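Local coordinates for protein glycerol dehydratase (Clostridium butyricum, PDB 1R9D) that probably dehydrates glycerol without coenzyme B12, using a glycyl radical as its pyruvate formate-lyase-like relatives do, at residues C149-V154 and A454-L459; A449-A454 and Y497-M502; V553-D558 and S670-C675; E615-Y620 and P637-S642. One frame throughout, in Å; residues are numbered along the deposited sequence.

Contact 1: residues C149-V154 and A454-L459; sequences CDVFTV and ARIVEL
Arg455 reaches from helix 453-461 to the backbone of Cys149 and Asp150, the turn just before strand 152-153. Its CB points at the turn. CG lies anti to its own carbonyl carbon (chi1 -74°). CG and CD pass Asp150 O, each 3.6 Å from it. NE then donates to the same oxygen, with Arg455 NE 2.9 Å from Asp150 O. This donor stands above the carbonyl plane, and the bond is bent (136° at the hydrogen). Further out, Arg455 NH2 donates to Cys149 O at 3.0 Å. Here the donor sits nearly along the C=O axis, and the oxygen lies close to the guanidinium plane. The other terminal nitrogen turns back to its own helix: Arg455 NH1 makes a weak 3.3 Å salt bridge with Glu458 OE2. Asp466 is a second anionic partner of NH1. Asp150 has left-handed backbone angles (phi 62°) between the two carbonyls that Arg455 takes up.

Beside the guanidinium the contact is apolar. Val151 CG1 meets Ile456 CD1 at 4.1 Å, the two side chains crossing at about a right angle. Val151 CG2 meets Leu459 CD1 at 4.0 Å. Val151 and Thr153 also pair by backbone bonds with strand 449-452, which leads into helix 453-461. The contact thus ties an edge of the sheet to the helix that follows its neighbouring strand. One buried arginine serves two main-chain carbonyls and two carboxylates. The carboxylates would offset its charge, and its two bonds to neutral carbonyls tie the turn to the helix.

Contact 2: residues A449-A454 and Y497-M502; sequences AFFNLA and YFVKHM
Phe451 and Met502 meet because each side chain leaves its backbone with CG anti to the backbone N (chi1 -172° and 167°). Met502 then runs straight through chi2 and bends at chi3 (71°). The result is a Met-aromatic contact between strand 449-452 and helix 484-516. The strand and the helix run antiparallel, their short axes 10.4 Å apart at closest. Strand 449-452 pairs in parallel with strand 543-551. The two five-stranded sheets of the chain are consistent with the ten-stranded barrel of the glycyl-radical enzymes, and here a helix packs on one face of a sheet.

Phe451 carries most of the contact. Its CE1 approaches the helix backbone and lies 3.7 Å from Phe498 CB, which sits near the ring plane at the edge. Its CZ rests 3.9 Å from Val499 CG2, with the two side chains crossing at about a right angle. Tyr620 of helix 607-624 also meets this ring. Ala449, two residues earlier on the strand, also points at the helix. Its CB lies 3.9 Å from Met502 CG. The sulfur bridges the two strand residues. Met502 SD is 3.8 Å from Ala449 CB, and it lies 3.7 Å from Phe451 CD1, obliquely placed to the ring.

Contact 3: residues V553-D558 and S670-C675; sequences VANIGD and SPSRGC
Ala554 and Ser672 make the direct contact, and it is by van der Waals touch alone. Ala554 CB points at the loop and lies 3.5 Å from Ser672 OG. Ser670 O is just as near the methyl, and Pro671 CA also rests against it. Cys675 SG is a more distant neighbour of Asp558.

The polar link is made through four waters. Water 1 takes the N-H of Ala554 in the first turn of helix 553-569 and donates to Ser670 O at 2.8 Å. Two more waters converge on Asp558 OD2; CG of this residue lies anti to its carbonyl carbon (chi1 -63°). Water 3 donates to OD2 and accepts from Ser672 N, each at 2.8 Å. Water 4 donates to Asp558 OD2 at 2.6 Å and accepts from Ser672 OG at 2.7 Å. Water 2 completes the set: it accepts from Asn555 ND2 and donates to Ser672 OG at 3.2 Å. Ser672 OG thus acts as acceptor to one water and donor to another. Helix 553-569 belongs to the pyruvate formate lyase-like range of a glycyl-radical enzyme and loop 670-675 to the glycine radical range, so the waters join a helix in the first range to a loop in the second.

Direct bonds from elsewhere hold side chains on both segments. Asp558 OD1 accepts from Phe602 N, and Asn555 OD1 accepts from Ala666 N. Ser670, whose CB points away from the helix, has OG bonded to Asn702 N.

Contact 4: residues E615-Y620 and P637-S642; sequences EGALVY and PGLYPS
Tyr620 and Pro637 lie alongside each other, their side chains pointing opposite ways. Tyr620 CE2 touches Pro637 CB at 3.9 Å. CG of the tyrosine is anti to its backbone N (chi1 169°), which carries the ring toward the extended chain at Pro637 and Gly638. Pro637, Gly638 and Leu639 all come to the ring at a slant. Gly638 contributes its backbone, with Gly638 O 4.0 Å from Tyr620 CE2.

Leu639 sets out across the line to the helix, but its branched end swings in. Leu639 CD2 approaches the ring obliquely, 4.4 Å from Tyr620 CD2. CD1 turns to the preceding helical turn, where Leu639 CD1 is 4.4 Å from Ala617 CB. One leucine thus touches Ala617 with one methyl and Tyr620 with the other; these two lie three residues apart on the helix.

Helix 607-624 is the last of four helices in the long crossover connection between the parallel strands 543-551 and 634-635. It packs here on the chain that continues strand 634-635. That chain stays tied to strand 543-551, since Gly638 bonds by its backbone to Pro548 and Gly550. Leu639 bonds by its backbone to Gly698 and Leu700. Tyr620 OH makes a weak hydrogen bond with Pro548 O.

How the contacts relate
Contacts 1, 2 and 4 are buried, while contact 3 is partly exposed and mediated by water. Contacts 1 and 2 share Ala454 and helix 453-461, and their strands 152-153 and 449-452 are antiparallel neighbours in one sheet. Contact 2 meets contact 4 where the rings of Phe451 and Tyr620 come together with their planes at about 35°. Contact 3 joins the rest through Ile556, which packs on Ala454 and Gly616, and Val553, which packs on Leu453 and Leu639. Chemistry follows place. Contact 1 mixes a charged arginine with methyl groups, contacts 2 and 4 are apolar aromatic packing in the interior, and contact 3 uses water to join two family regions.

Contact 1: residues C149-V154 and A454-L459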
loop_
_atom_site.group_PDB
_atom_site.type_symbol
_atom_site.label_atom_id
_atom_site.label_comp_id
_atom_site.label_asym_id
_atom_site.label_seq_id
_atom_site.Cartn_x
_atom_site.Cartn_y
_atom_site.Cartn_z
ATOM N N CYS A 149 -22.798 -14.849 11.636
ATOM C CA CYS A 149 -24.010 -15.674 11.603
ATOM C C CYS A 149 -23.859 -17.027 12.296
ATOM O O CYS A 149 -24.733 -17.884 12.167
ATOM C CB CYS A 149 -24.436 -15.929 10.151
ATOM S SG CYS A 149 -25.175 -14.517 9.325
ATOM N N ASP A 150 -22.761 -17.223 13.017
ATOM C CA ASP A 150 -22.506 -18.491 13.701
ATOM C C ASP A 150 -22.392 -19.668 12.731
ATOM O O ASP A 150 -22.827 -20.777 13.047
ATOM C CB ASP A 150 -23.605 -18.803 14.731
ATOM C CG ASP A 150 -23.451 -18.013 16.019
ATOM O OD1 ASP A 150 -22.378 -17.405 16.234
ATOM O OD2 ASP A 150 -24.407 -18.015 16.829
ATOM N N VAL A 151 -21.825 -19.429 11.551
ATOM C CA VAL A 151 -21.641 -20.501 10.577
ATOM C C VAL A 151 -20.150 -20.813 10.439
ATOM O O VAL A 151 -19.757 -21.975 10.321
ATOM C CB VAL A 151 -22.222 -20.126 9.193
ATOM C CG1 VAL A 151 -21.827 -21.171 8.157
ATOM C CG2 VAL A 151 -23.741 -20.037 9.277
ATOM N N PHE A 152 -19.321 -19.772 10.449
ATOM C CA PHE A 152 -17.881 -19.965 10.349
ATOM C C PHE A 152 -17.148 -18.857 11.101
ATOM O O PHE A 152 -17.757 -17.866 11.502
ATOM C CB PHE A 152 -17.447 -19.996 8.872
ATOM C CG PHE A 152 -17.630 -18.690 8.148
ATOM C CD1 PHE A 152 -16.676 -17.680 8.245
ATOM C CD2 PHE A 152 -18.765 -18.463 7.375
ATOM C CE1 PHE A 152 -16.851 -16.465 7.585
ATOM C CE2 PHE A 152 -18.950 -17.251 6.710
ATOM C CZ PHE A 152 -17.991 -16.249 6.815
ATOM N N THR A 153 -15.851 -19.043 11.312
ATOM C CA THR A 153 -15.040 -18.043 11.999
ATOM C C THR A 153 -13.697 -17.873 11.306
ATOM O O THR A 153 -13.057 -18.851 10.931
ATOM C CB THR A 153 -14.761 -18.425 13.470
ATOM O OG1 THR A 153 -13.836 -17.482 14.033
ATOM C CG2 THR A 153 -14.160 -19.818 13.570
ATOM N N VAL A 154 -13.285 -16.622 11.128
ATOM C CA VAL A 154 -12.002 -16.322 10.508
ATOM C C VAL A 154 -11.172 -15.570 11.540
ATOM O O VAL A 154 -10.288 -14.790 11.202
ATOM C CB VAL A 154 -12.162 -15.448 9.239
ATOM C CG1 VAL A 154 -12.789 -16.270 8.113
ATOM C CG2 VAL A 154 -13.032 -14.239 9.541
ATOM N N ALA A 454 -22.313 -28.700 10.070
ATOM C CA ALA A 454 -23.609 -29.045 10.655
ATOM C C ALA A 454 -24.625 -27.908 10.539
ATOM O O ALA A 454 -25.822 -28.147 10.367
ATOM C CB ALA A 454 -23.430 -29.449 12.119
ATOM N N ARG A 455 -24.152 -26.669 10.637
ATOM C CA ARG A 455 -25.038 -25.516 10.526
ATOM C C ARG A 455 -25.640 -25.424 9.133
ATOM O O ARG A 455 -26.748 -24.923 8.967
ATOM C CB ARG A 455 -24.273 -24.231 10.850
ATOM C CG ARG A 455 -23.978 -24.067 12.332
ATOM C CD ARG A 455 -25.195 -23.511 13.058
ATOM N NE ARG A 455 -25.398 -22.108 12.713
ATOM C CZ ARG A 455 -26.535 -21.443 12.890
ATOM N NH1 ARG A 455 -27.588 -22.053 13.410
ATOM N NH2 ARG A 455 -26.618 -20.165 12.542
ATOM N N ILE A 456 -24.908 -25.897 8.125
ATOM C CA ILE A 456 -25.412 -25.856 6.757
ATOM C C ILE A 456 -26.604 -26.814 6.630
ATOM O O ILE A 456 -27.559 -26.540 5.901
ATOM C CB ILE A 456 -24.300 -26.234 5.737
ATOM C CG1 ILE A 456 -23.150 -25.224 5.827
ATOM C CG2 ILE A 456 -24.864 -26.249 4.318
ATOM C CD1 ILE A 456 -23.559 -23.774 5.549
ATOM N N VAL A 457 -26.556 -27.935 7.346
ATOM C CA VAL A 457 -27.670 -28.882 7.303
ATOM C C VAL A 457 -28.881 -28.227 7.969
ATOM O O VAL A 457 -29.994 -28.310 7.463
ATOM C CB VAL A 457 -27.337 -30.196 8.045
ATOM C CG1 VAL A 457 -28.589 -31.061 8.151
ATOM C CG2 VAL A 457 -26.244 -30.957 7.301
ATOM N N GLU A 458 -28.648 -27.564 9.099
ATOM C CA GLU A 458 -29.717 -26.887 9.832
ATOM C C GLU A 458 -30.359 -25.804 8.966
ATOM O O GLU A 458 -31.584 -25.660 8.934
ATOM C CB GLU A 458 -29.157 -26.276 11.125
ATOM C CG GLU A 458 -30.188 -25.574 11.996
ATOM C CD GLU A 458 -29.619 -25.088 13.327
ATOM O OE1 GLU A 458 -30.406 -24.582 14.156
ATOM O OE2 GLU A 458 -28.391 -25.207 13.547
ATOM N N LEU A 459 -29.530 -25.042 8.258
ATOM C CA LEU A 459 -30.033 -23.979 7.397
ATOM C C LEU A 459 -30.723 -24.516 6.148
ATOM O O LEU A 459 -31.542 -23.822 5.548
ATOM C CB LEU A 459 -28.895 -23.032 7.002
ATOM C CG LEU A 459 -28.380 -22.147 8.140
ATOM C CD1 LEU A 459 -27.154 -21.378 7.668
ATOM C CD2 LEU A 459 -29.480 -21.184 8.592
#

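Contact 2: residues A449-A454 and Y497-M502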
loop_
_atom_site.group_PDB
_atom_site.type_symbol
_atom_site.label_atom_id
_atom_site.label_comp_id
_atom_site.label_asym_id
_atom_site.label_seq_id
_atom_site.Cartn_x
_atom_site.Cartn_y
_atom_site.Cartn_z
ATOM N N ALA A 449 -9.470 -20.533 8.685
ATOM C CA ALA A 449 -10.847 -20.484 9.173
ATOM C C ALA A 449 -11.399 -21.850 9.560
ATOM O O ALA A 449 -10.848 -22.881 9.184
ATOM C CB ALA A 449 -11.746 -19.869 8.111
ATOM N N PHE A 450 -12.477 -21.835 10.343
ATOM C CA PHE A 450 -13.178 -23.060 10.734
ATOM C C PHE A 450 -14.598 -22.833 10.227
ATOM O O PHE A 450 -15.169 -21.754 10.417
ATOM C CB PHE A 450 -13.190 -23.268 12.255
ATOM C CG PHE A 450 -11.881 -23.751 12.815
ATOM C CD1 PHE A 450 -11.106 -22.917 13.609
ATOM C CD2 PHE A 450 -11.431 -25.042 12.555
ATOM C CE1 PHE A 450 -9.896 -23.364 14.143
ATOM C CE2 PHE A 450 -10.226 -25.498 13.080
ATOM C CZ PHE A 450 -9.457 -24.656 13.878
ATOM N N PHE A 451 -15.158 -23.850 9.581
ATOM C CA PHE A 451 -16.491 -23.772 8.985
ATOM C C PHE A 451 -17.377 -24.879 9.562
ATOM O O PHE A 451 -17.002 -26.046 9.539
ATOM C CB PHE A 451 -16.349 -23.941 7.470
ATOM C CG PHE A 451 -17.610 -23.700 6.698
ATOM C CD1 PHE A 451 -17.872 -22.452 6.143
ATOM C CD2 PHE A 451 -18.516 -24.736 6.487
ATOM C CE1 PHE A 451 -19.017 -22.234 5.381
ATOM C CE2 PHE A 451 -19.669 -24.532 5.726
ATOM C CZ PHE A 451 -19.920 -23.281 5.170
ATOM N N ASN A 452 -18.544 -24.504 10.076
ATOM C CA ASN A 452 -19.469 -25.463 10.686
ATOM C C ASN A 452 -20.373 -26.134 9.653
ATOM O O ASN A 452 -21.380 -25.569 9.234
ATOM C CB ASN A 452 -20.336 -24.753 11.734
ATOM C CG ASN A 452 -21.132 -25.723 12.586
ATOM O OD1 ASN A 452 -21.497 -26.812 12.135
ATOM N ND2 ASN A 452 -21.420 -25.326 13.825
ATOM N N LEU A 453 -20.009 -27.348 9.251
ATOM C CA LEU A 453 -20.789 -28.095 8.268
ATOM C C LEU A 453 -22.191 -28.437 8.772
ATOM O O LEU A 453 -23.147 -28.461 7.993
ATOM C CB LEU A 453 -20.059 -29.383 7.895
ATOM C CG LEU A 453 -18.670 -29.253 7.268
ATOM C CD1 LEU A 453 -18.032 -30.638 7.214
ATOM C CD2 LEU A 453 -18.770 -28.632 5.876
ATOM N N ALA A 454 -22.313 -28.700 10.070
ATOM C CA ALA A 454 -23.609 -29.045 10.655
ATOM C C ALA A 454 -24.625 -27.908 10.539
ATOM O O ALA A 454 -25.822 -28.147 10.367
ATOM C CB ALA A 454 -23.430 -29.449 12.119
ATOM N N TYR A 497 -23.090 -20.143 -0.602
ATOM C CA TYR A 497 -23.189 -18.789 -0.079
ATOM C C TYR A 497 -22.210 -18.502 1.054
ATOM O O TYR A 497 -21.478 -17.514 1.017
ATOM C CB TYR A 497 -24.612 -18.517 0.414
ATOM C CG TYR A 497 -24.814 -17.105 0.929
ATOM C CD1 TYR A 497 -24.981 -16.043 0.045
ATOM C CD2 TYR A 497 -24.798 -16.828 2.297
ATOM C CE1 TYR A 497 -25.128 -14.735 0.502
ATOM C CE2 TYR A 497 -24.942 -15.515 2.768
ATOM C CZ TYR A 497 -25.105 -14.478 1.860
ATOM O OH TYR A 497 -25.236 -13.178 2.300
ATOM N N PHE A 498 -22.192 -19.363 2.063
ATOM C CA PHE A 498 -21.303 -19.134 3.194
ATOM C C PHE A 498 -19.828 -19.394 2.915
ATOM O O PHE A 498 -18.970 -18.725 3.490
ATOM C CB PHE A 498 -21.796 -19.930 4.403
ATOM C CG PHE A 498 -23.077 -19.395 4.977
ATOM C CD1 PHE A 498 -23.081 -18.219 5.722
ATOM C CD2 PHE A 498 -24.289 -20.021 4.710
ATOM C CE1 PHE A 498 -24.276 -17.666 6.192
ATOM C CE2 PHE A 498 -25.494 -19.475 5.175
ATOM C CZ PHE A 498 -25.485 -18.297 5.916
ATOM N N VAL A 499 -19.517 -20.343 2.036
ATOM C CA VAL A 499 -18.116 -20.591 1.720
ATOM C C VAL A 499 -17.589 -19.368 0.967
ATOM O O VAL A 499 -16.455 -18.947 1.168
ATOM C CB VAL A 499 -17.927 -21.856 0.851
ATOM C CG1 VAL A 499 -16.481 -21.949 0.377
ATOM C CG2 VAL A 499 -18.269 -23.095 1.668
ATOM N N LYS A 500 -18.426 -18.785 0.113
ATOM C CA LYS A 500 -18.023 -17.606 -0.642
ATOM C C LYS A 500 -17.607 -16.475 0.302
ATOM O O LYS A 500 -16.550 -15.866 0.131
ATOM C CB LYS A 500 -19.166 -17.114 -1.534
ATOM C CG LYS A 500 -18.766 -15.953 -2.434
ATOM C CD LYS A 500 -19.871 -14.919 -2.579
ATOM C CE LYS A 500 -21.127 -15.499 -3.199
ATOM N NZ LYS A 500 -22.180 -14.450 -3.354
ATOM N N HIS A 501 -18.431 -16.192 1.305
ATOM C CA HIS A 501 -18.100 -15.112 2.228
ATOM C C HIS A 501 -16.942 -15.413 3.170
ATOM O O HIS A 501 -16.228 -14.502 3.585
ATOM C CB HIS A 501 -19.356 -14.682 2.987
ATOM C CG HIS A 501 -20.324 -13.931 2.126
ATOM N ND1 HIS A 501 -20.049 -12.674 1.630
ATOM C CD2 HIS A 501 -21.515 -14.293 1.593
ATOM C CE1 HIS A 501 -21.028 -12.296 0.825
ATOM N NE2 HIS A 501 -21.930 -13.261 0.785
ATOM N N MET A 502 -16.739 -16.687 3.494
ATOM C CA MET A 502 -15.628 -17.070 4.355
ATOM C C MET A 502 -14.326 -16.814 3.595
ATOM O O MET A 502 -13.366 -16.261 4.138
ATOM C CB MET A 502 -15.720 -18.555 4.728
ATOM C CG MET A 502 -14.448 -19.117 5.362
ATOM S SD MET A 502 -14.565 -20.864 5.795
ATOM C CE MET A 502 -14.550 -21.621 4.162
#

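Contact 3: residues V553-D558 and S670-C675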
loop_
_atom_site.group_PDB
_atom_site.type_symbol
_atom_site.label_atom_id
_atom_site.label_comp_id
_atom_site.label_asym_id
_atom_site.label_seq_id
_atom_site.Cartn_x
_atom_site.Cartn_y
_atom_site.Cartn_z
ATOM N N VAL A 553 -17.946 -33.598 9.890
ATOM C CA VAL A 553 -18.130 -34.608 8.842
ATOM C C VAL A 553 -19.044 -35.789 9.195
ATOM O O VAL A 553 -19.921 -36.143 8.408
ATOM C CB VAL A 553 -16.768 -35.160 8.347
ATOM C CG1 VAL A 553 -16.998 -36.236 7.277
ATOM C CG2 VAL A 553 -15.937 -34.026 7.750
ATOM N N ALA A 554 -18.849 -36.410 10.354
ATOM C CA ALA A 554 -19.695 -37.543 10.721
ATOM C C ALA A 554 -21.137 -37.091 10.923
ATOM O O ALA A 554 -22.076 -37.815 10.581
ATOM C CB ALA A 554 -19.176 -38.213 11.985
ATOM N N ASN A 555 -21.316 -35.890 11.469
ATOM C CA ASN A 555 -22.661 -35.376 11.700
ATOM C C ASN A 555 -23.403 -35.172 10.377
ATOM O O ASN A 555 -24.605 -35.433 10.283
ATOM C CB ASN A 555 -22.609 -34.057 12.483
ATOM C CG ASN A 555 -21.889 -34.198 13.816
ATOM O OD1 ASN A 555 -20.685 -33.965 13.911
ATOM N ND2 ASN A 555 -22.624 -34.606 14.848
ATOM N N ILE A 556 -22.687 -34.718 9.352
ATOM C CA ILE A 556 -23.302 -34.503 8.046
ATOM C C ILE A 556 -23.666 -35.816 7.363
ATOM O O ILE A 556 -24.750 -35.946 6.799
ATOM C CB ILE A 556 -22.375 -33.659 7.120
ATOM C CG1 ILE A 556 -22.583 -32.169 7.407
ATOM C CG2 ILE A 556 -22.697 -33.922 5.650
ATOM C CD1 ILE A 556 -22.501 -31.802 8.862
ATOM N N GLY A 557 -22.764 -36.791 7.410
ATOM C CA GLY A 557 -23.049 -38.074 6.791
ATOM C C GLY A 557 -24.241 -38.745 7.452
ATOM O O GLY A 557 -25.162 -39.213 6.774
ATOM N N ASP A 558 -24.227 -38.787 8.781
ATOM C CA ASP A 558 -25.313 -39.403 9.538
ATOM C C ASP A 558 -26.628 -38.638 9.349
ATOM O O ASP A 558 -27.697 -39.242 9.270
ATOM C CB ASP A 558 -24.944 -39.484 11.028
ATOM C CG ASP A 558 -23.723 -40.370 11.288
ATOM O OD1 ASP A 558 -23.441 -41.263 10.458
ATOM O OD2 ASP A 558 -23.048 -40.190 12.327
ATOM N N SER A 670 -13.421 -38.323 12.242
ATOM C CA SER A 670 -13.688 -39.454 13.131
ATOM C C SER A 670 -15.192 -39.675 13.296
ATOM O O SER A 670 -15.972 -38.730 13.252
ATOM C CB SER A 670 -13.095 -39.192 14.525
ATOM O OG SER A 670 -11.763 -38.719 14.458
ATOM N N PRO A 671 -15.616 -40.935 13.486
ATOM C CA PRO A 671 -17.042 -41.231 13.666
ATOM C C PRO A 671 -17.551 -40.528 14.929
ATOM O O PRO A 671 -16.759 -40.224 15.827
ATOM C CB PRO A 671 -17.060 -42.752 13.820
ATOM C CG PRO A 671 -15.904 -43.189 12.969
ATOM C CD PRO A 671 -14.833 -42.174 13.335
ATOM N N SER A 672 -18.853 -40.259 14.997
ATOM C CA SER A 672 -19.435 -39.608 16.173
ATOM C C SER A 672 -19.339 -40.546 17.372
ATOM O O SER A 672 -19.304 -41.761 17.210
ATOM C CB SER A 672 -20.906 -39.251 15.929
ATOM O OG SER A 672 -21.038 -38.233 14.954
ATOM N N ARG A 673 -19.314 -39.977 18.571
ATOM C CA ARG A 673 -19.198 -40.770 19.792
ATOM C C ARG A 673 -20.222 -41.894 19.889
ATOM O O ARG A 673 -21.411 -41.682 19.653
ATOM C CB ARG A 673 -19.328 -39.869 21.025
ATOM C CG ARG A 673 -20.664 -39.165 21.134
ATOM C CD ARG A 673 -20.803 -38.440 22.462
ATOM N NE ARG A 673 -19.879 -37.313 22.582
ATOM C CZ ARG A 673 -19.925 -36.420 23.564
ATOM N NH1 ARG A 673 -20.846 -36.526 24.513
ATOM N NH2 ARG A 673 -19.062 -35.412 23.589
ATOM N N GLY A 674 -19.735 -43.083 20.238
ATOM C CA GLY A 674 -20.588 -44.250 20.398
ATOM C C GLY A 674 -21.248 -44.795 19.145
ATOM O O GLY A 674 -22.000 -45.770 19.217
ATOM N N CYS A 675 -20.971 -44.186 17.995
ATOM C CA CYS A 675 -21.574 -44.634 16.744
ATOM C C CYS A 675 -20.821 -45.768 16.069
ATOM O O CYS A 675 -21.417 -46.563 15.340
ATOM C CB CYS A 675 -21.716 -43.459 15.779
ATOM S SG CYS A 675 -23.033 -42.325 16.258
HETATM O O HOH W 1 -16.345 -36.399 11.840
HETATM O O HOH W 2 -21.266 -35.913 17.169
HETATM O O HOH W 3 -20.672 -41.334 13.117
HETATM O O HOH W 4 -23.611 -38.493 14.214
#

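Contact 4: residues E615-Y620 and P637-S642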
loop_
_atom_site.group_PDB
_atom_site.type_symbol
_atom_site.label_atom_id
_atom_site.label_comp_id
_atom_site.label_asym_id
_atom_site.label_seq_id
_atom_site.Cartn_x
_atom_site.Cartn_y
_atom_site.Cartn_z
ATOM N N GLU A 615 -19.811 -37.607 0.106
ATOM C CA GLU A 615 -20.420 -36.589 -0.741
ATOM C C GLU A 615 -20.712 -35.299 0.027
ATOM O O GLU A 615 -20.552 -34.202 -0.509
ATOM C CB GLU A 615 -21.703 -37.132 -1.375
ATOM C CG GLU A 615 -22.392 -36.168 -2.338
ATOM C CD GLU A 615 -21.465 -35.641 -3.429
ATOM O OE1 GLU A 615 -20.534 -36.371 -3.842
ATOM O OE2 GLU A 615 -21.681 -34.497 -3.885
ATOM N N GLY A 616 -21.143 -35.432 1.279
ATOM C CA GLY A 616 -21.427 -34.252 2.079
ATOM C C GLY A 616 -20.192 -33.383 2.255
ATOM O O GLY A 616 -20.261 -32.152 2.152
ATOM N N ALA A 617 -19.055 -34.027 2.512
ATOM C CA ALA A 617 -17.792 -33.318 2.695
ATOM C C ALA A 617 -17.292 -32.759 1.369
ATOM O O ALA A 617 -16.703 -31.680 1.326
ATOM C CB ALA A 617 -16.749 -34.248 3.292
ATOM N N LEU A 618 -17.527 -33.499 0.287
ATOM C CA LEU A 618 -17.099 -33.065 -1.037
ATOM C C LEU A 618 -17.790 -31.794 -1.492
ATOM O O LEU A 618 -17.210 -31.010 -2.241
ATOM C CB LEU A 618 -17.329 -34.176 -2.068
ATOM C CG LEU A 618 -16.192 -35.197 -2.170
ATOM C CD1 LEU A 618 -16.636 -36.411 -3.001
ATOM C CD2 LEU A 618 -14.974 -34.525 -2.803
ATOM N N VAL A 619 -19.032 -31.584 -1.063
ATOM C CA VAL A 619 -19.749 -30.373 -1.445
ATOM C C VAL A 619 -18.980 -29.175 -0.882
ATOM O O VAL A 619 -18.795 -28.164 -1.562
ATOM C CB VAL A 619 -21.187 -30.379 -0.896
ATOM C CG1 VAL A 619 -21.857 -29.033 -1.145
ATOM C CG2 VAL A 619 -21.983 -31.499 -1.579
ATOM N N TYR A 620 -18.534 -29.297 0.364
ATOM C CA TYR A 620 -17.752 -28.237 0.999
ATOM C C TYR A 620 -16.419 -28.071 0.259
ATOM O O TYR A 620 -16.033 -26.966 -0.125
ATOM C CB TYR A 620 -17.470 -28.602 2.457
ATOM C CG TYR A 620 -16.443 -27.705 3.115
ATOM C CD1 TYR A 620 -16.761 -26.393 3.471
ATOM C CD2 TYR A 620 -15.148 -28.158 3.348
ATOM C CE1 TYR A 620 -15.812 -25.552 4.044
ATOM C CE2 TYR A 620 -14.182 -27.319 3.923
ATOM C CZ TYR A 620 -14.527 -26.019 4.268
ATOM O OH TYR A 620 -13.593 -25.184 4.847
ATOM N N PRO A 637 -9.151 -27.044 0.846
ATOM C CA PRO A 637 -9.859 -27.427 2.069
ATOM C C PRO A 637 -9.172 -28.434 2.981
ATOM O O PRO A 637 -8.378 -29.257 2.545
ATOM C CB PRO A 637 -11.180 -27.961 1.532
ATOM C CG PRO A 637 -10.737 -28.668 0.270
ATOM C CD PRO A 637 -9.772 -27.665 -0.344
ATOM N N GLY A 638 -9.497 -28.341 4.265
ATOM C CA GLY A 638 -8.976 -29.269 5.248
ATOM C C GLY A 638 -10.181 -29.727 6.057
ATOM O O GLY A 638 -11.248 -29.119 5.955
ATOM N N LEU A 639 -10.018 -30.790 6.841
ATOM C CA LEU A 639 -11.093 -31.318 7.677
ATOM C C LEU A 639 -10.532 -31.699 9.050
ATOM O O LEU A 639 -10.286 -32.870 9.322
ATOM C CB LEU A 639 -11.735 -32.548 7.007
ATOM C CG LEU A 639 -12.394 -32.345 5.634
ATOM C CD1 LEU A 639 -12.684 -33.699 5.014
ATOM C CD2 LEU A 639 -13.677 -31.524 5.771
ATOM N N TYR A 640 -10.297 -30.694 9.895
ATOM C CA TYR A 640 -9.783 -30.912 11.253
ATOM C C TYR A 640 -10.429 -29.859 12.156
ATOM O O TYR A 640 -10.842 -28.801 11.678
ATOM C CB TYR A 640 -8.250 -30.868 11.283
ATOM C CG TYR A 640 -7.593 -29.543 10.969
ATOM C CD1 TYR A 640 -7.482 -28.551 11.942
ATOM C CD2 TYR A 640 -7.017 -29.311 9.721
ATOM C CE1 TYR A 640 -6.803 -27.355 11.680
ATOM C CE2 TYR A 640 -6.339 -28.124 9.446
ATOM C CZ TYR A 640 -6.233 -27.154 10.427
ATOM O OH TYR A 640 -5.551 -25.989 10.154
ATOM N N PRO A 641 -10.499 -30.114 13.475
ATOM C CA PRO A 641 -11.162 -29.098 14.288
ATOM C C PRO A 641 -10.460 -28.440 15.467
ATOM O O PRO A 641 -11.056 -27.570 16.102
ATOM C CB PRO A 641 -12.358 -29.868 14.801
ATOM C CG PRO A 641 -11.665 -31.164 15.242
ATOM C CD PRO A 641 -10.588 -31.425 14.147
ATOM N N SER A 642 -9.236 -28.842 15.778
ATOM C CA SER A 642 -8.573 -28.307 16.969
ATOM C C SER A 642 -9.560 -28.678 18.089
ATOM O O SER A 642 -9.916 -29.850 18.217
ATOM C CB SER A 642 -8.400 -26.791 16.880
ATOM O OG SER A 642 -7.591 -26.330 17.952
#